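Local coordinates for taurine:2-oxoglutarate aminotransferase (Bifidobacterium kashiwanohense PV20-2, PDB 6JIX) that catalyses the pyridoxal phosphate-dependent transfer of the amino group of taurine to 2-oxoglutarate, giving sulfoacetaldehyde and glutamate, at the interface of chains A and B. Numbering follows the deposited sequence. Chains: chain A/B, taurine:2-oxoglutarate aminotransferase.

The interface of chains A and B. Residues chain A 286-289; chain B 288-289, 317, 319.
The imidazole of B:His317 presents one face to the ring of A:Pro289, whose CD lies over its centre, 3.5 Å above the plane, while its edge points at the carbonyls of A:Gly286 and A:Tyr287; the carbonyl carbon of B:Leu319, in its own chain, also lies in plane at the edge. This is part of the two-fold interface of the deposited pair, which matches the dimer typical of class-III, fold-type I aminotransferases: the loop that follows the PLP-binding lysine meets the start of helix 318-333 of the other subunit. It illustrates how one ring can serve two kinds of contact: the face takes a CH-pi contact, and the edge gives the hydrogen bond. NE2 of B:His317 donates to the backbone O of A:Gly286 at 2.8 Å. The bond is bent to 141° at the hydrogen, with the acceptor close to the imidazole plane. The O of A:Tyr287, 3.1 Å from the same NE2, lies well off the N-H line and is at most a weak second acceptor. A chi1 of -175° swings CG of B:His317 away from the backbone N and towards chain A, and chi2, near -81°, turns the NE2 edge to the carbonyls. With an alanine here, the carbonyl of A:Gly286 would probably lose its donor from across the interface and the ring of A:Pro289 its flat support. Beside the imidazole, CD2 of B:Leu319, in the first turn of the helix, reaches CG2 of A:Val288 at 4.0 Å, the two side chains crossing at a slant. A:Pro289 also approaches its symmetry counterpart, CB to CB of B:Pro289 at 4.2 Å. Two-fold symmetry repeats the histidine contact with the chains exchanged.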
# COMPACT_ATOMS: atom_id res chain seq x y z
N GLY A 286 9.15 10.29 -1.63
CA GLY A 286 7.84 10.21 -2.24
C GLY A 286 7.85 10.05 -3.74
O GLY A 286 6.78 9.95 -4.35
N TYR A 287 9.04 10.03 -4.36
CA TYR A 287 9.11 10.02 -5.81
C TYR A 287 8.55 8.73 -6.39
O TYR A 287 8.00 8.75 -7.49
CB TYR A 287 10.56 10.22 -6.27
CG TYR A 287 11.17 11.58 -6.04
CD1 TYR A 287 10.62 12.50 -5.14
CD2 TYR A 287 12.34 11.95 -6.71
CE1 TYR A 287 11.22 13.75 -4.94
CE2 TYR A 287 12.95 13.19 -6.52
CZ TYR A 287 12.39 14.09 -5.64
OH TYR A 287 13.02 15.31 -5.47
N VAL A 288 8.68 7.62 -5.67
CA VAL A 288 8.03 6.35 -6.02
C VAL A 288 7.54 5.71 -4.72
O VAL A 288 8.29 5.71 -3.73
CB VAL A 288 9.00 5.39 -6.74
CG1 VAL A 288 8.25 4.15 -7.27
CG2 VAL A 288 9.72 6.11 -7.86
N PRO A 289 6.32 5.17 -4.68
CA PRO A 289 5.81 4.56 -3.44
C PRO A 289 6.72 3.46 -2.94
O PRO A 289 7.00 2.48 -3.65
CB PRO A 289 4.44 4.01 -3.86
CG PRO A 289 4.02 4.90 -4.97
CD PRO A 289 5.28 5.26 -5.72
N VAL B 288 4.63 1.09 -11.92
CA VAL B 288 4.63 1.92 -10.73
C VAL B 288 3.46 1.46 -9.87
O VAL B 288 2.38 1.17 -10.41
CB VAL B 288 4.52 3.42 -11.06
CG1 VAL B 288 4.77 4.24 -9.81
CG2 VAL B 288 5.51 3.78 -12.18
N PRO B 289 3.63 1.32 -8.56
CA PRO B 289 2.52 0.87 -7.70
C PRO B 289 1.31 1.79 -7.80
O PRO B 289 1.42 3.00 -7.60
CB PRO B 289 3.15 0.89 -6.30
CG PRO B 289 4.61 0.66 -6.56
CD PRO B 289 4.90 1.41 -7.82
N HIS B 317 -0.70 9.03 -6.59
CA HIS B 317 0.70 9.34 -6.85
C HIS B 317 0.91 9.75 -8.30
O HIS B 317 0.48 9.05 -9.23
CB HIS B 317 1.56 8.12 -6.49
CG HIS B 317 3.02 8.36 -6.61
ND1 HIS B 317 3.69 8.31 -7.82
CD2 HIS B 317 3.96 8.67 -5.67
CE1 HIS B 317 4.97 8.57 -7.62
NE2 HIS B 317 5.16 8.79 -6.33
N LEU B 319 3.61 10.26 -10.51
CA LEU B 319 4.33 9.37 -11.41
C LEU B 319 3.49 8.14 -11.77
O LEU B 319 3.38 7.76 -12.94
CB LEU B 319 5.64 8.94 -10.77
CG LEU B 319 6.68 8.39 -11.74
CD1 LEU B 319 7.35 9.51 -12.57
CD2 LEU B 319 7.69 7.55 -10.99